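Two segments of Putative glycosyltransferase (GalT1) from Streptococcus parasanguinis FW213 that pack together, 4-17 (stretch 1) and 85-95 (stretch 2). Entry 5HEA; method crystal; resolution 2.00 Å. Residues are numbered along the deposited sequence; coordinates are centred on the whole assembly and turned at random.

Stretch 1 4-17: GELISIIVPVYNVE
Stretch 2 (85-95) GKYITFVDSDD

Parallel β-strands pair through staggered backbone hydrogen bonds, and their side chains must then mesh across the seam; residues 4–17 and 85–95 of this putative glycosyltransferase illustrate the principle. Strands 7–13 and 87–90 run parallel, their axes 25° apart, with Ile 7 opposite Tyr 87, Ser 8 opposite Ile 88, Ile 9 opposite Thr 89 and Ile 10 opposite Phe 90, at CA–CA separations of 4.8–4.9 Å. Extended backbones (phi/psi near -100/120 from Ile 7 to Ile 10, then -128/97 at Val 11, -70/140 at Pro 12 and -130/114 at Val 13; near -130/145 in the second strand) let Ser 8 N reach Tyr 87 O and Thr 89 N reach Ser 8 O, each at 2.8 Å; Ile 10 N to Thr 89 O (2.8 Å) and Val 91 N to Ile 10 O (3.1 Å) continue the ladder.

On the face bearing Ile 7, Ile 9, Tyr 87 and Thr 89, Ile 9 (chi1 m, chi2 t) sets CG1 3.8 Å from Thr 89 CG2, while its CG2 lies 3.7 Å from Val 91 CG2. On the other face, Ile 10 (m, t) sets CD1 into the corner formed by Ile 88 CG2 (3.6 Å) and Phe 90 CE1 (3.7 Å); the methyl at the end of the isoleucine chain suits this apolar corner.

At the entrance, Gly 85 leaves room: an ideal CB would clash with Ser 8 OG and Leu 6 O. With no CB in the way, its N donates to Ser 8 OG (2.9 Å; Ser 8 chi1 m), and Lys 86 N donates to Leu 6 O (2.8 Å). The all-t Lys 86 extends NZ to Glu 5 OE1, a 2.8 Å salt bridge.

Beyond the strands, a type I turn spans Asp 92–Asp 95. Small Ser 93 (chi1 p) points toward stretch 1, donating from OG to Pro 12 O (2.8 Å), with CB 3.8 Å from Val 11 CG1 and OG 3.5 Å from Val 16 CG2. One water bridges Pro 12 O and Ser 93 N. Together the stretches bury 928 Å².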

ATOM      1  N   GLY A   4     -47.205  -9.229  21.555  1.00 58.09           N
ATOM      2  CA  GLY A   4     -46.002  -9.196  22.371  1.00 55.19           C
ATOM      3  C   GLY A   4     -45.066  -8.066  21.977  1.00 54.19           C
ATOM      4  O   GLY A   4     -45.286  -7.399  20.961  1.00 51.76           O
ATOM      5  N   GLU A   5     -44.016  -7.855  22.769  1.00 47.04           N
ATOM      6  CA  GLU A   5     -43.069  -6.763  22.526  1.00 40.91           C
ATOM      7  C   GLU A   5     -42.197  -7.020  21.297  1.00 34.77           C
ATOM      8  O   GLU A   5     -42.060  -8.151  20.847  1.00 33.19           O
ATOM      9  CB  GLU A   5     -42.206  -6.547  23.761  1.00 47.90           C
ATOM     10  CG  GLU A   5     -43.031  -6.312  25.014  1.00 60.30           C
ATOM     11  CD  GLU A   5     -42.406  -6.928  26.250  1.00 70.59           C
ATOM     12  OE1 GLU A   5     -42.118  -6.172  27.203  1.00 75.38           O
ATOM     13  OE2 GLU A   5     -42.211  -8.168  26.275  1.00 69.79           O
ATOM     14  N   LEU A   6     -41.614  -5.963  20.750  1.00 32.71           N
ATOM     15  CA  LEU A   6     -40.931  -6.061  19.468  1.00 32.33           C
ATOM     16  C   LEU A   6     -39.602  -6.804  19.578  1.00 29.97           C
ATOM     17  O   LEU A   6     -38.753  -6.479  20.416  1.00 27.93           O
ATOM     18  CB  LEU A   6     -40.719  -4.675  18.873  1.00 34.44           C
ATOM     19  CG  LEU A   6     -39.974  -4.613  17.541  1.00 33.01           C
ATOM     20  CD1 LEU A   6     -40.874  -5.082  16.397  1.00 26.22           C
ATOM     21  CD2 LEU A   6     -39.463  -3.193  17.310  1.00 32.67           C
ATOM     22  N   ILE A   7     -39.443  -7.822  18.741  1.00 27.13           N
ATOM     23  CA  ILE A   7     -38.182  -8.526  18.657  1.00 27.82           C
ATOM     24  C   ILE A   7     -37.430  -8.064  17.407  1.00 24.87           C
ATOM     25  O   ILE A   7     -37.971  -8.081  16.303  1.00 30.38           O
ATOM     26  CB  ILE A   7     -38.388 -10.052  18.626  1.00 27.06           C
ATOM     27  CG1 ILE A   7     -39.024 -10.536  19.935  1.00 24.28           C
ATOM     28  CG2 ILE A   7     -37.055 -10.769  18.399  1.00 24.14           C
ATOM     29  CD1 ILE A   7     -39.384 -12.003  19.901  1.00 22.70           C
ATOM     30  N   SER A   8     -36.182  -7.647  17.576  1.00 24.64           N
ATOM     31  CA  SER A   8     -35.357  -7.306  16.415  1.00 25.55           C
ATOM     32  C   SER A   8     -34.513  -8.499  15.957  1.00 26.51           C
ATOM     33  O   SER A   8     -33.692  -9.015  16.719  1.00 25.40           O
ATOM     34  CB  SER A   8     -34.443  -6.118  16.724  1.00 23.72           C
ATOM     35  OG  SER A   8     -35.185  -4.942  16.991  1.00 24.44           O
ATOM     36  N   ILE A   9     -34.710  -8.916  14.708  1.00 20.07           N
ATOM     37  CA  ILE A   9     -33.961 -10.023  14.109  1.00 22.51           C
ATOM     38  C   ILE A   9     -32.913  -9.479  13.160  1.00 21.81           C
ATOM     39  O   ILE A   9     -33.249  -8.888  12.128  1.00 21.59           O
ATOM     40  CB  ILE A   9     -34.872 -10.939  13.284  1.00 22.56           C
ATOM     41  CG1 ILE A   9     -36.113 -11.333  14.101  1.00 20.95           C
ATOM     42  CG2 ILE A   9     -34.084 -12.163  12.797  1.00 20.49           C
ATOM     43  CD1 ILE A   9     -37.218 -11.963  13.250  1.00 27.03           C
ATOM     44  N   ILE A  10     -31.648  -9.679  13.513  1.00 17.69           N
ATOM     45  CA  ILE A  10     -30.527  -9.144  12.755  1.00 23.27           C
ATOM     46  C   ILE A  10     -29.988 -10.191  11.794  1.00 27.27           C
ATOM     47  O   ILE A  10     -29.567 -11.276  12.200  1.00 24.34           O
ATOM     48  CB  ILE A  10     -29.421  -8.626  13.705  1.00 21.56           C
ATOM     49  CG1 ILE A  10     -29.953  -7.424  14.497  1.00 27.22           C
ATOM     50  CG2 ILE A  10     -28.147  -8.266  12.918  1.00 20.35           C
ATOM     51  CD1 ILE A  10     -29.126  -7.064  15.719  1.00 27.45           C
ATOM     52  N   VAL A  11     -30.022  -9.864  10.509  1.00 23.74           N
ATOM     53  CA  VAL A  11     -29.673 -10.824   9.474  1.00 23.82           C
ATOM     54  C   VAL A  11     -28.620 -10.223   8.543  1.00 23.32           C
ATOM     55  O   VAL A  11     -28.940  -9.459   7.633  1.00 24.86           O
ATOM     56  CB  VAL A  11     -30.929 -11.254   8.675  1.00 21.97           C
ATOM     57  CG1 VAL A  11     -30.562 -12.248   7.560  1.00 22.58           C
ATOM     58  CG2 VAL A  11     -31.975 -11.856   9.613  1.00 24.70           C
ATOM     59  N   PRO A  12     -27.346 -10.546   8.787  1.00 24.84           N
ATOM     60  CA  PRO A  12     -26.284 -10.089   7.893  1.00 20.92           C
ATOM     61  C   PRO A  12     -26.383 -10.821   6.560  1.00 25.08           C
ATOM     62  O   PRO A  12     -26.659 -12.022   6.521  1.00 24.35           O
ATOM     63  CB  PRO A  12     -25.000 -10.503   8.628  1.00 22.94           C
ATOM     64  CG  PRO A  12     -25.430 -10.706  10.051  1.00 29.28           C
ATOM     65  CD  PRO A  12     -26.811 -11.245   9.964  1.00 28.61           C
ATOM     66  N   VAL A  13     -26.163 -10.092   5.476  1.00 23.80           N
ATOM     67  CA  VAL A  13     -26.314 -10.648   4.138  1.00 19.51           C
ATOM     68  C   VAL A  13     -25.073 -10.338   3.330  1.00 21.03           C
ATOM     69  O   VAL A  13     -24.777  -9.171   3.058  1.00 23.72           O
ATOM     70  CB  VAL A  13     -27.552 -10.062   3.415  1.00 24.88           C
ATOM     71  CG1 VAL A  13     -27.598 -10.528   1.959  1.00 22.57           C
ATOM     72  CG2 VAL A  13     -28.826 -10.460   4.134  1.00 28.11           C
ATOM     73  N   TYR A  14     -24.330 -11.381   2.962  1.00 22.30           N
ATOM     74  CA  TYR A  14     -23.214 -11.227   2.034  1.00 22.41           C
ATOM     75  C   TYR A  14     -23.152 -12.419   1.077  1.00 28.27           C
ATOM     76  O   TYR A  14     -22.864 -13.542   1.488  1.00 27.11           O
ATOM     77  CB  TYR A  14     -21.867 -11.042   2.758  1.00 30.61           C
ATOM     78  CG  TYR A  14     -20.742 -10.772   1.770  1.00 27.24           C
ATOM     79  CD1 TYR A  14     -20.703  -9.585   1.052  1.00 26.00           C
ATOM     80  CD2 TYR A  14     -19.751 -11.718   1.525  1.00 28.45           C
ATOM     81  CE1 TYR A  14     -19.709  -9.335   0.128  1.00 30.93           C
ATOM     82  CE2 TYR A  14     -18.744 -11.475   0.599  1.00 39.95           C
ATOM     83  CZ  TYR A  14     -18.731 -10.279  -0.093  1.00 38.40           C
ATOM     84  OH  TYR A  14     -17.747 -10.013  -1.009  1.00 44.67           O
ATOM     85  N   ASN A  15     -23.462 -12.159  -0.192  1.00 25.58           N
ATOM     86  CA  ASN A  15     -23.350 -13.146  -1.268  1.00 24.59           C
ATOM     87  C   ASN A  15     -24.009 -14.485  -0.955  1.00 25.80           C
ATOM     88  O   ASN A  15     -23.379 -15.542  -1.039  1.00 28.53           O
ATOM     89  CB  ASN A  15     -21.891 -13.331  -1.691  1.00 26.16           C
ATOM     90  CG  ASN A  15     -21.367 -12.137  -2.453  1.00 30.15           C
ATOM     91  OD1 ASN A  15     -22.090 -11.168  -2.661  1.00 27.76           O
ATOM     92  ND2 ASN A  15     -20.114 -12.195  -2.871  1.00 34.35           N
ATOM     93  N   VAL A  16     -25.288 -14.429  -0.600  1.00 24.48           N
ATOM     94  CA  VAL A  16     -26.034 -15.633  -0.249  1.00 25.01           C
ATOM     95  C   VAL A  16     -27.262 -15.828  -1.135  1.00 24.42           C
ATOM     96  O   VAL A  16     -28.299 -16.323  -0.680  1.00 26.58           O
ATOM     97  CB  VAL A  16     -26.446 -15.605   1.244  1.00 24.27           C
ATOM     98  CG1 VAL A  16     -25.247 -15.936   2.126  1.00 30.81           C
ATOM     99  CG2 VAL A  16     -27.036 -14.237   1.621  1.00 24.95           C
ATOM    100  N   GLU A  17     -27.136 -15.460  -2.406  1.00 23.15           N
ATOM    101  CA  GLU A  17     -28.275 -15.516  -3.333  1.00 25.79           C
ATOM    102  C   GLU A  17     -28.998 -16.877  -3.376  1.00 28.30           C
ATOM    103  O   GLU A  17     -30.207 -16.935  -3.584  1.00 29.69           O
ATOM    104  CB  GLU A  17     -27.859 -15.086  -4.747  1.00 29.91           C
ATOM    105  CG  GLU A  17     -27.049 -16.121  -5.520  1.00 38.31           C
ATOM    106  CD  GLU A  17     -26.630 -15.641  -6.910  1.00 49.31           C
ATOM    107  OE1 GLU A  17     -26.929 -14.481  -7.280  1.00 44.95           O
ATOM    108  OE2 GLU A  17     -25.988 -16.430  -7.635  1.00 50.98           O
ATOM    109  N   GLY A  85     -36.022  -3.017  18.929  1.00 30.44           N
ATOM    110  CA  GLY A  85     -36.779  -3.982  19.701  1.00 28.18           C
ATOM    111  C   GLY A  85     -36.392  -4.036  21.169  1.00 33.06           C
ATOM    112  O   GLY A  85     -35.329  -3.555  21.564  1.00 30.02           O
ATOM    113  N   LYS A  86     -37.264  -4.627  21.984  1.00 27.37           N
ATOM    114  CA  LYS A  86     -36.953  -4.877  23.382  1.00 29.02           C
ATOM    115  C   LYS A  86     -36.027  -6.085  23.495  1.00 26.67           C
ATOM    116  O   LYS A  86     -35.334  -6.272  24.505  1.00 27.37           O
ATOM    117  CB  LYS A  86     -38.236  -5.116  24.190  1.00 33.63           C
ATOM    118  CG  LYS A  86     -37.970  -5.509  25.646  1.00 47.03           C
ATOM    119  CD  LYS A  86     -39.189  -5.339  26.530  1.00 59.89           C
ATOM    120  CE  LYS A  86     -38.901  -5.818  27.949  1.00 63.94           C
ATOM    121  NZ  LYS A  86     -40.025  -5.506  28.869  1.00 68.75           N
ATOM    122  N   TYR A  87     -36.031  -6.905  22.447  1.00 27.43           N
ATOM    123  CA  TYR A  87     -35.190  -8.096  22.380  1.00 27.47           C
ATOM    124  C   TYR A  87     -34.456  -8.135  21.051  1.00 27.24           C
ATOM    125  O   TYR A  87     -34.945  -7.618  20.045  1.00 26.96           O
ATOM    126  CB  TYR A  87     -36.033  -9.359  22.526  1.00 26.59           C
ATOM    127  CG  TYR A  87     -36.896  -9.345  23.763  1.00 27.99           C
ATOM    128  CD1 TYR A  87     -38.217  -8.911  23.698  1.00 28.33           C
ATOM    129  CD2 TYR A  87     -36.384  -9.727  24.999  1.00 26.67           C
ATOM    130  CE1 TYR A  87     -39.018  -8.875  24.820  1.00 31.05           C
ATOM    131  CE2 TYR A  87     -37.182  -9.693  26.142  1.00 31.33           C
ATOM    132  CZ  TYR A  87     -38.502  -9.270  26.037  1.00 31.79           C
ATOM    133  OH  TYR A  87     -39.317  -9.226  27.140  1.00 38.00           O
ATOM    134  N   ILE A  88     -33.287  -8.760  21.057  1.00 25.35           N
ATOM    135  CA  ILE A  88     -32.471  -8.880  19.849  1.00 24.39           C
ATOM    136  C   ILE A  88     -32.117 -10.340  19.607  1.00 24.41           C
ATOM    137  O   ILE A  88     -31.754 -11.070  20.531  1.00 20.07           O
ATOM    138  CB  ILE A  88     -31.168  -8.040  19.958  1.00 24.33           C
ATOM    139  CG1 ILE A  88     -31.490  -6.542  19.840  1.00 29.33           C
ATOM    140  CG2 ILE A  88     -30.118  -8.515  18.911  1.00 25.88           C
ATOM    141  CD1 ILE A  88     -30.279  -5.640  19.925  1.00 39.03           C
ATOM    142  N   THR A  89     -32.228 -10.777  18.362  1.00 20.75           N
ATOM    143  CA  THR A  89     -31.826 -12.130  18.039  1.00 23.66           C
ATOM    144  C   THR A  89     -31.121 -12.113  16.684  1.00 23.60           C
ATOM    145  O   THR A  89     -31.300 -11.174  15.905  1.00 23.70           O
ATOM    146  CB  THR A  89     -33.049 -13.062  18.050  1.00 22.74           C
ATOM    147  OG1 THR A  89     -32.624 -14.429  18.121  1.00 32.56           O
ATOM    148  CG2 THR A  89     -33.911 -12.827  16.808  1.00 25.16           C
ATOM    149  N   PHE A  90     -30.291 -13.122  16.421  1.00 19.60           N
ATOM    150  CA  PHE A  90     -29.504 -13.165  15.186  1.00 24.07           C
ATOM    151  C   PHE A  90     -29.922 -14.381  14.367  1.00 27.11           C
ATOM    152  O   PHE A  90     -30.156 -15.441  14.929  1.00 23.82           O
ATOM    153  CB  PHE A  90     -27.998 -13.256  15.499  1.00 17.11           C
ATOM    154  CG  PHE A  90     -27.459 -12.058  16.239  1.00 24.43           C
ATOM    155  CD1 PHE A  90     -27.097 -10.910  15.550  1.00 25.22           C
ATOM    156  CD2 PHE A  90     -27.335 -12.076  17.624  1.00 22.44           C
ATOM    157  CE1 PHE A  90     -26.617  -9.793  16.232  1.00 23.58           C
ATOM    158  CE2 PHE A  90     -26.852 -10.966  18.312  1.00 19.79           C
ATOM    159  CZ  PHE A  90     -26.504  -9.824  17.614  1.00 22.07           C
ATOM    160  N   VAL A  91     -30.036 -14.224  13.052  1.00 21.88           N
ATOM    161  CA  VAL A  91     -30.281 -15.360  12.162  1.00 20.63           C
ATOM    162  C   VAL A  91     -29.304 -15.235  10.991  1.00 27.44           C
ATOM    163  O   VAL A  91     -29.199 -14.171  10.383  1.00 25.76           O
ATOM    164  CB  VAL A  91     -31.732 -15.374  11.614  1.00 23.21           C
ATOM    165  CG1 VAL A  91     -31.893 -16.448  10.533  1.00 22.28           C
ATOM    166  CG2 VAL A  91     -32.727 -15.618  12.729  1.00 25.76           C
ATOM    167  N   ASP A  92     -28.562 -16.294  10.693  1.00 21.44           N
ATOM    168  CA  ASP A  92     -27.670 -16.280   9.535  1.00 22.44           C
ATOM    169  C   ASP A  92     -28.465 -16.545   8.263  1.00 24.05           C
ATOM    170  O   ASP A  92     -29.367 -17.368   8.254  1.00 22.96           O
ATOM    171  CB  ASP A  92     -26.546 -17.298   9.684  1.00 26.48           C
ATOM    172  CG  ASP A  92     -25.506 -16.856  10.698  1.00 47.15           C
ATOM    173  OD1 ASP A  92     -25.455 -15.636  11.023  1.00 47.98           O
ATOM    174  OD2 ASP A  92     -24.739 -17.723  11.167  1.00 51.11           O
ATOM    175  N   SER A  93     -28.117 -15.846   7.190  1.00 19.13           N
ATOM    176  CA  SER A  93     -28.955 -15.868   5.995  1.00 26.45           C
ATOM    177  C   SER A  93     -28.798 -17.162   5.179  1.00 30.20           C
ATOM    178  O   SER A  93     -29.552 -17.389   4.232  1.00 32.25           O
ATOM    179  CB  SER A  93     -28.710 -14.606   5.157  1.00 25.27           C
ATOM    180  OG  SER A  93     -27.330 -14.317   5.066  1.00 28.33           O
ATOM    181  N   ASP A  94     -27.830 -18.000   5.572  1.00 29.10           N
ATOM    182  CA  ASP A  94     -27.636 -19.361   5.041  1.00 28.06           C
ATOM    183  C   ASP A  94     -28.595 -20.387   5.638  1.00 27.86           C
ATOM    184  O   ASP A  94     -28.709 -21.512   5.136  1.00 26.04           O
ATOM    185  CB  ASP A  94     -26.252 -19.870   5.436  1.00 40.37           C
ATOM    186  CG  ASP A  94     -25.158 -19.256   4.635  1.00 54.47           C
ATOM    187  OD1 ASP A  94     -25.413 -18.907   3.469  1.00 67.66           O
ATOM    188  OD2 ASP A  94     -24.037 -19.134   5.165  1.00 55.13           O
ATOM    189  N   ASP A  95     -29.246 -20.011   6.731  1.00 26.00           N
ATOM    190  CA  ASP A  95     -30.000 -20.945   7.566  1.00 23.16           C
ATOM    191  C   ASP A  95     -31.504 -20.716   7.493  1.00 22.19           C
ATOM    192  O   ASP A  95     -31.958 -19.827   6.779  1.00 25.77           O
ATOM    193  CB  ASP A  95     -29.524 -20.816   9.018  1.00 22.60           C
ATOM    194  CG  ASP A  95     -28.038 -21.111   9.172  1.00 28.49           C
ATOM    195  OD1 ASP A  95     -27.515 -21.936   8.384  1.00 28.53           O
ATOM    196  OD2 ASP A  95     -27.393 -20.528  10.081  1.00 29.76           O
TER
HETATM  197  O   HOH W   1     -25.706 -14.291   7.856  1.00 32.37           O
HETATM  198  O   HOH W   2     -24.428 -13.777   4.515  1.00 33.69           O